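Bifunctional protein PutA (Bradyrhizobium diazoefficiens, PDB 6BSN) probably oxidises proline to glutamate in two steps, using an FAD-dependent proline dehydrogenase and an NAD-dependent glutamate semialdehyde dehydrogenase joined in one polypeptide. Local coordinates at residues G791-A796 and N945-V950; G915-V920 and Q954-N959. The protein carries 1 engineered substitution. All coordinates share one frame; numbering follows the deposited sequence.

Contact 1 (G791-A796 and N945-V950); sequences GQRASA and NMIGAV. Engineered in segment 791-796: Ala794 (natural residue Cys). With PRO (proline), chain D.
Arg793 and Ile947 cross at about a right angle beside a bound proline, the arginine chain extended. Ile947 CD1 sits over one face of the guanidinium, 4.0 Å from Arg793 NE, near the rim of the group. The edge of the same guanidinium is turned to the ligand carboxylate, and Arg793 NH1 donates to proline OXT at 2.8 Å. Ser795 OG lies 2.6 Å from proline OXT, and Gly948 N gives the same OXT a bond of 2.9 Å with an N-H...O angle of 161°, so one carboxylate oxygen takes three bonds from both segments. The other, proline O, receives Ala949 N at 2.9 Å. Ser795 OG lies between its own backbone N and carbonyl carbon (chi1 58°), which aims it at the carboxylate and brings it within 3.5 Å of Ile947 CG2.

A second shell sets these donors. A type I turn from Arg793 to Ala796, closed by Ala796 N to Arg793 O, presents the arginine and the serine on the ligand side. Asn945 OD1 accepts from Ile947 N at 3.1 Å in an Asx turn just before Gly948, whose positive phi probably helps bring two successive N-H groups to the carboxylate. Asp606 pairs with Arg793 NH2 and Ser789 with NE, fixing the rotation of the guanidinium. A leucine in place of Arg793 would probably leave proline OXT without its charged mate and Asp606 without its salt bridge. Ala794, inside the turn, is engineered from the cysteine predicted to be an active-site residue. The arrangement is consistent with the carboxylate-binding end of the aldehyde site in glutamate semialdehyde dehydrogenases, where a serine and backbone N-H groups hold the substrate's carboxylate.

Contact 2 (G915-V920 and Q954-N959); sequences GLTLGV and QPFGGN. With PRO (proline), chain D.
An apolar side of the proline pocket in the aldehyde dehydrogenase part of the chain is formed by Phe956, backed by Leu916, just before strand 917-921, and Thr917, its first residue. Leu916 approaches the far end of the ring: its CG lies 3.7 Å from Phe956 CZ, and both methyl groups also come close to that carbon. Leu916 CG stands opposite its backbone N (chi1 -168°), which carries the branch across to the loop, where the two side chains cross at about a right angle. Beside it, Thr917 CG2 touches Phe956 CE2 at 3.8 Å, while the hydroxyl of Thr917 has its polar partner in Ser795.

The ligand lies over one face of the phenyl ring. Proline CD sits 3.6 Å above the ring plane, displaced toward the rim, and proline CG is 3.4 Å from Phe956 CE1.

Further along, the backbones close up. Gly915 O accepts a weak bond from Asn959 N at 3.4 Å and a CA-H...O contact from Gly958 CA at 3.3 Å; a beta carbon on Gly958 would run into this same oxygen. Leu916 CD1 rests on Gly958 N at 3.6 Å. Gln954, at the start of 954-959, bonds to Asn643 of a second subunit, placing this side of the pocket near the subunit interface.

Both Leu916 and Phe956 also touch Glu760, a predicted active-site residue. With carbon meeting carbon at the ring and little polar bonding between the segments, Phe956 probably holds the ligand's methylenes by shape and dispersion rather than by directed bonds.

The two contacts, centred 9 Å apart, divide one bound proline between them: contact 1 grips its carboxylate, contact 2 supports its pyrrolidine ring. Their segments alternate along the chain, so 915-920 and 954-959 interleave with 791-796 and 945-950 to build a single pocket. The halves are joined directly. Ser795 O and Thr917 OG1 are 2.8 Å apart, a probable hydrogen bond, and Leu916 CD2 packs 3.4 Å from the backbone O of the engineered Ala794. Met946 CE approaches Thr917 OG1 at 3.4 Å. The shared pocket thus lies beside Glu760 and Ala794, both predicted active-site positions, the second altered in this structure.

Contact 1 (G791-A796 and N945-V950)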
ATOM      1  N   GLY A 791      28.202  37.513  25.690  1.00 22.70           N
ATOM      2  CA  GLY A 791      29.186  36.580  25.196  1.00 29.06           C
ATOM      3  C   GLY A 791      29.406  35.372  26.082  1.00 29.82           C
ATOM      4  O   GLY A 791      30.380  34.642  25.878  1.00 30.04           O
ATOM      5  N   GLN A 792      28.545  35.151  27.070  1.00 30.56           N
ATOM      6  CA  GLN A 792      28.694  34.035  28.009  1.00 31.60           C
ATOM      7  C   GLN A 792      27.981  32.792  27.470  1.00 30.11           C
ATOM      8  O   GLN A 792      27.066  32.228  28.078  1.00 37.16           O
ATOM      9  CB  GLN A 792      28.180  34.431  29.395  1.00 23.90           C
ATOM     10  CG  GLN A 792      28.966  35.585  30.042  1.00 25.10           C
ATOM     11  CD  GLN A 792      28.495  35.934  31.456  1.00 32.63           C
ATOM     12  OE1 GLN A 792      29.301  36.123  32.372  1.00 32.69           O
ATOM     13  NE2 GLN A 792      27.193  36.027  31.630  1.00 31.53           N
ATOM     14  N   ARG A 793      28.438  32.361  26.296  1.00 27.83           N
ATOM     15  CA  ARG A 793      27.925  31.175  25.618  1.00 26.94           C
ATOM     16  C   ARG A 793      29.099  30.464  24.971  1.00 27.86           C
ATOM     17  O   ARG A 793      29.978  31.109  24.398  1.00 33.43           O
ATOM     18  CB  ARG A 793      26.913  31.515  24.526  1.00 25.16           C
ATOM     19  CG  ARG A 793      25.596  32.084  24.979  1.00 33.73           C
ATOM     20  CD  ARG A 793      24.772  32.434  23.743  1.00 30.89           C
ATOM     21  NE  ARG A 793      23.440  32.945  24.055  1.00 36.38           N
ATOM     22  CZ  ARG A 793      22.317  32.253  23.907  1.00 31.36           C
ATOM     23  NH1 ARG A 793      22.361  31.010  23.451  1.00 26.30           N
ATOM     24  NH2 ARG A 793      21.152  32.806  24.217  1.00 33.07           N
ATOM     25  N   ALA A 794      29.109  29.139  25.056  1.00 24.99           N
ATOM     26  CA  ALA A 794      30.196  28.376  24.459  1.00 23.87           C
ATOM     27  C   ALA A 794      30.196  28.517  22.948  1.00 23.47           C
ATOM     28  O   ALA A 794      31.247  28.377  22.312  1.00 28.73           O
ATOM     29  CB  ALA A 794      30.090  26.900  24.866  1.00 27.26           C
ATOM     30  N   SER A 795      29.025  28.788  22.369  1.00 23.24           N
ATOM     31  CA  SER A 795      28.817  28.930  20.932  1.00 24.34           C
ATOM     32  C   SER A 795      29.160  30.319  20.391  1.00 27.34           C
ATOM     33  O   SER A 795      29.082  30.527  19.174  1.00 30.29           O
ATOM     34  CB  SER A 795      27.349  28.661  20.617  1.00 27.60           C
ATOM     35  OG  SER A 795      26.539  29.579  21.359  1.00 25.11           O
ATOM     36  N   ALA A 796      29.476  31.274  21.256  1.00 26.63           N
ATOM     37  CA  ALA A 796      29.521  32.673  20.853  1.00 25.91           C
ATOM     38  C   ALA A 796      30.625  32.929  19.837  1.00 29.23           C
ATOM     39  O   ALA A 796      31.673  32.278  19.839  1.00 26.47           O
ATOM     40  CB  ALA A 796      29.742  33.568  22.070  1.00 23.10           C
ATOM     41  N   ASN A 945      22.833  33.678  12.689  1.00 18.12           N
ATOM     42  CA  ASN A 945      23.726  33.745  13.834  1.00 22.31           C
ATOM     43  C   ASN A 945      24.152  32.326  14.273  1.00 26.63           C
ATOM     44  O   ASN A 945      23.652  31.307  13.786  1.00 20.69           O
ATOM     45  CB  ASN A 945      23.069  34.533  14.966  1.00 21.21           C
ATOM     46  CG  ASN A 945      21.943  33.776  15.636  1.00 29.61           C
ATOM     47  OD1 ASN A 945      22.072  32.588  15.927  1.00 23.95           O
ATOM     48  ND2 ASN A 945      20.839  34.475  15.920  1.00 30.14           N
ATOM     49  N   MET A 946      25.082  32.268  15.219  1.00 27.12           N
ATOM     50  CA  MET A 946      25.746  31.016  15.578  1.00 28.22           C
ATOM     51  C   MET A 946      25.276  30.441  16.911  1.00 28.24           C
ATOM     52  O   MET A 946      25.866  29.474  17.400  1.00 25.42           O
ATOM     53  CB  MET A 946      27.261  31.235  15.616  1.00 27.76           C
ATOM     54  CG  MET A 946      27.853  31.635  14.278  1.00 23.12           C
ATOM     55  SD  MET A 946      29.428  32.509  14.426  1.00 25.07           S
ATOM     56  CE  MET A 946      30.412  31.409  15.468  1.00 25.87           C
ATOM     57  N   ILE A 947      24.228  31.001  17.507  1.00 22.30           N
ATOM     58  CA  ILE A 947      23.878  30.724  18.889  1.00 30.37           C
ATOM     59  C   ILE A 947      22.438  30.197  18.970  1.00 24.14           C
ATOM     60  O   ILE A 947      21.677  30.224  18.004  1.00 25.13           O
ATOM     61  CB  ILE A 947      24.046  31.972  19.776  1.00 31.72           C
ATOM     62  CG1 ILE A 947      23.090  33.063  19.305  1.00 27.53           C
ATOM     63  CG2 ILE A 947      25.489  32.468  19.780  1.00 27.80           C
ATOM     64  CD1 ILE A 947      22.985  34.163  20.301  1.00 39.52           C
ATOM     65  N   GLY A 948      22.059  29.763  20.163  1.00 22.66           N
ATOM     66  CA  GLY A 948      20.694  29.287  20.373  1.00 20.23           C
ATOM     67  C   GLY A 948      20.341  27.989  19.667  1.00 27.97           C
ATOM     68  O   GLY A 948      19.239  27.873  19.122  1.00 27.72           O
ATOM     69  N   ALA A 949      21.238  26.996  19.681  1.00 26.10           N
ATOM     70  CA  ALA A 949      20.916  25.695  19.102  1.00 28.67           C
ATOM     71  C   ALA A 949      19.617  25.144  19.691  1.00 29.43           C
ATOM     72  O   ALA A 949      19.341  25.291  20.885  1.00 28.06           O
ATOM     73  CB  ALA A 949      22.066  24.713  19.330  1.00 26.03           C
ATOM     74  N   VAL A 950      18.786  24.565  18.834  1.00 24.73           N
ATOM     75  CA  VAL A 950      17.479  24.061  19.244  1.00 28.07           C
ATOM     76  C   VAL A 950      17.552  22.547  19.388  1.00 23.70           C
ATOM     77  O   VAL A 950      17.978  21.852  18.460  1.00 24.69           O
ATOM     78  CB  VAL A 950      16.376  24.478  18.255  1.00 25.31           C
ATOM     79  CG1 VAL A 950      15.062  23.788  18.618  1.00 19.61           C
ATOM     80  CG2 VAL A 950      16.189  26.032  18.273  1.00 22.85           C
TER
HETATM   81  N   PRO D2002      23.467  26.075  23.777  1.00 40.61           N
HETATM   82  CA  PRO D2002      24.216  27.318  23.647  1.00 38.53           C
HETATM   83  C   PRO D2002      23.963  27.952  22.270  1.00 31.53           C
HETATM   84  O   PRO D2002      23.659  27.231  21.293  1.00 28.86           O
HETATM   85  CB  PRO D2002      25.687  27.051  23.846  1.00 36.43           C
HETATM   86  CG  PRO D2002      25.715  25.649  24.454  1.00 38.04           C
HETATM   87  CD  PRO D2002      24.378  24.991  23.975  1.00 35.78           C
HETATM   88  OXT PRO D2002      24.071  29.189  22.120  1.00 32.27           O

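Contact 2 (G915-V920 and Q954-N959)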
ATOM      1  N   GLY A 915      36.734  23.439  17.852  1.00 37.53           N
ATOM      2  CA  GLY A 915      35.843  23.189  16.737  1.00 29.56           C
ATOM      3  C   GLY A 915      34.393  23.069  17.137  1.00 23.63           C
ATOM      4  O   GLY A 915      33.773  22.019  16.939  1.00 24.91           O
ATOM      5  N   LEU A 916      33.837  24.135  17.704  1.00 21.82           N
ATOM      6  CA  LEU A 916      32.474  24.087  18.225  1.00 26.18           C
ATOM      7  C   LEU A 916      31.499  24.719  17.230  1.00 23.63           C
ATOM      8  O   LEU A 916      30.736  24.001  16.584  1.00 28.69           O
ATOM      9  CB  LEU A 916      32.395  24.768  19.597  1.00 20.31           C
ATOM     10  CG  LEU A 916      31.104  24.547  20.396  1.00 24.81           C
ATOM     11  CD1 LEU A 916      30.672  23.056  20.395  1.00 21.45           C
ATOM     12  CD2 LEU A 916      31.260  25.038  21.816  1.00 24.94           C
ATOM     13  N   THR A 917      31.483  26.048  17.100  1.00 21.83           N
ATOM     14  CA  THR A 917      30.647  26.676  16.077  1.00 20.33           C
ATOM     15  C   THR A 917      31.494  27.425  15.049  1.00 24.65           C
ATOM     16  O   THR A 917      32.649  27.803  15.299  1.00 26.04           O
ATOM     17  CB  THR A 917      29.603  27.623  16.681  1.00 21.15           C
ATOM     18  OG1 THR A 917      30.254  28.659  17.421  1.00 26.37           O
ATOM     19  CG2 THR A 917      28.674  26.855  17.622  1.00 19.14           C
ATOM     20  N   LEU A 918      30.884  27.627  13.882  1.00 25.30           N
ATOM     21  CA  LEU A 918      31.489  28.325  12.751  1.00 25.10           C
ATOM     22  C   LEU A 918      30.369  28.979  11.949  1.00 27.65           C
ATOM     23  O   LEU A 918      29.435  28.295  11.525  1.00 20.62           O
ATOM     24  CB  LEU A 918      32.285  27.352  11.874  1.00 23.84           C
ATOM     25  CG  LEU A 918      32.676  27.954  10.525  1.00 25.44           C
ATOM     26  CD1 LEU A 918      33.686  29.070  10.734  1.00 29.68           C
ATOM     27  CD2 LEU A 918      33.237  26.904   9.609  1.00 23.04           C
ATOM     28  N   GLY A 919      30.458  30.288  11.731  1.00 28.79           N
ATOM     29  CA  GLY A 919      29.495  31.001  10.905  1.00 24.44           C
ATOM     30  C   GLY A 919      30.069  31.252   9.520  1.00 30.60           C
ATOM     31  O   GLY A 919      31.252  31.564   9.377  1.00 28.55           O
ATOM     32  N   VAL A 920      29.228  31.096   8.500  1.00 27.96           N
ATOM     33  CA  VAL A 920      29.610  31.368   7.116  1.00 25.40           C
ATOM     34  C   VAL A 920      28.531  32.267   6.534  1.00 29.66           C
ATOM     35  O   VAL A 920      27.356  31.880   6.500  1.00 26.63           O
ATOM     36  CB  VAL A 920      29.755  30.100   6.253  1.00 23.98           C
ATOM     37  CG1 VAL A 920      30.377  30.459   4.880  1.00 22.97           C
ATOM     38  CG2 VAL A 920      30.570  29.004   6.953  1.00 22.51           C
ATOM     39  N   GLN A 954      19.302  21.526  15.899  1.00 26.23           N
ATOM     40  CA  GLN A 954      20.750  21.634  15.752  1.00 29.18           C
ATOM     41  C   GLN A 954      21.377  20.830  16.880  1.00 31.89           C
ATOM     42  O   GLN A 954      21.641  21.384  17.959  1.00 28.60           O
ATOM     43  CB  GLN A 954      21.218  23.095  15.805  1.00 23.88           C
ATOM     44  CG  GLN A 954      20.774  23.941  14.631  1.00 21.18           C
ATOM     45  CD  GLN A 954      19.502  24.703  14.918  1.00 20.94           C
ATOM     46  OE1 GLN A 954      19.154  24.933  16.078  1.00 29.20           O
ATOM     47  NE2 GLN A 954      18.814  25.125  13.863  1.00 18.42           N
ATOM     48  N   PRO A 955      21.592  19.494  16.702  1.00 28.00           N
ATOM     49  CA  PRO A 955      22.435  18.748  17.656  1.00 31.11           C
ATOM     50  C   PRO A 955      23.715  19.525  17.925  1.00 30.37           C
ATOM     51  O   PRO A 955      24.400  19.905  16.973  1.00 29.00           O
ATOM     52  CB  PRO A 955      22.703  17.422  16.925  1.00 31.70           C
ATOM     53  CG  PRO A 955      21.448  17.223  16.069  1.00 30.45           C
ATOM     54  CD  PRO A 955      20.979  18.610  15.689  1.00 31.00           C
ATOM     55  N   PHE A 956      24.021  19.815  19.192  1.00 27.52           N
ATOM     56  CA  PHE A 956      25.072  20.754  19.550  1.00 25.48           C
ATOM     57  C   PHE A 956      26.286  20.037  20.135  1.00 32.20           C
ATOM     58  O   PHE A 956      26.156  19.255  21.087  1.00 27.98           O
ATOM     59  CB  PHE A 956      24.563  21.806  20.541  1.00 28.39           C
ATOM     60  CG  PHE A 956      25.600  22.851  20.869  1.00 25.48           C
ATOM     61  CD1 PHE A 956      26.423  22.716  21.994  1.00 25.87           C
ATOM     62  CD2 PHE A 956      25.798  23.940  20.017  1.00 22.91           C
ATOM     63  CE1 PHE A 956      27.411  23.678  22.277  1.00 30.24           C
ATOM     64  CE2 PHE A 956      26.783  24.898  20.289  1.00 21.28           C
ATOM     65  CZ  PHE A 956      27.586  24.769  21.414  1.00 24.93           C
ATOM     66  N   GLY A 957      27.457  20.341  19.594  1.00 25.39           N
ATOM     67  CA  GLY A 957      28.718  19.843  20.115  1.00 25.90           C
ATOM     68  C   GLY A 957      29.728  19.644  19.005  1.00 26.03           C
ATOM     69  O   GLY A 957      29.400  19.495  17.830  1.00 29.14           O
ATOM     70  N   GLY A 958      31.000  19.651  19.389  1.00 25.72           N
ATOM     71  CA  GLY A 958      32.077  19.614  18.418  1.00 23.56           C
ATOM     72  C   GLY A 958      33.200  18.674  18.821  1.00 27.91           C
ATOM     73  O   GLY A 958      32.965  17.668  19.491  1.00 29.71           O
ATOM     74  N   ASN A 959      34.427  18.995  18.436  1.00 26.78           N
ATOM     75  CA  ASN A 959      35.528  18.052  18.529  1.00 26.77           C
ATOM     76  C   ASN A 959      36.799  18.826  18.871  1.00 29.23           C
ATOM     77  O   ASN A 959      36.763  20.032  19.156  1.00 26.86           O
ATOM     78  CB  ASN A 959      35.653  17.288  17.207  1.00 34.51           C
ATOM     79  CG  ASN A 959      35.693  18.237  16.010  1.00 44.79           C
ATOM     80  OD1 ASN A 959      36.659  18.958  15.836  1.00 40.90           O
ATOM     81  ND2 ASN A 959      34.638  18.246  15.200  1.00 52.80           N
TER
HETATM   82  N   PRO D2002      23.467  26.075  23.777  1.00 40.61           N
HETATM   83  CA  PRO D2002      24.216  27.318  23.647  1.00 38.53           C
HETATM   84  C   PRO D2002      23.963  27.952  22.270  1.00 31.53           C
HETATM   85  O   PRO D2002      23.659  27.231  21.293  1.00 28.86           O
HETATM   86  CB  PRO D2002      25.687  27.051  23.846  1.00 36.43           C
HETATM   87  CG  PRO D2002      25.715  25.649  24.454  1.00 38.04           C
HETATM   88  CD  PRO D2002      24.378  24.991  23.975  1.00 35.78           C
HETATM   89  OXT PRO D2002      24.071  29.189  22.120  1.00 32.27           O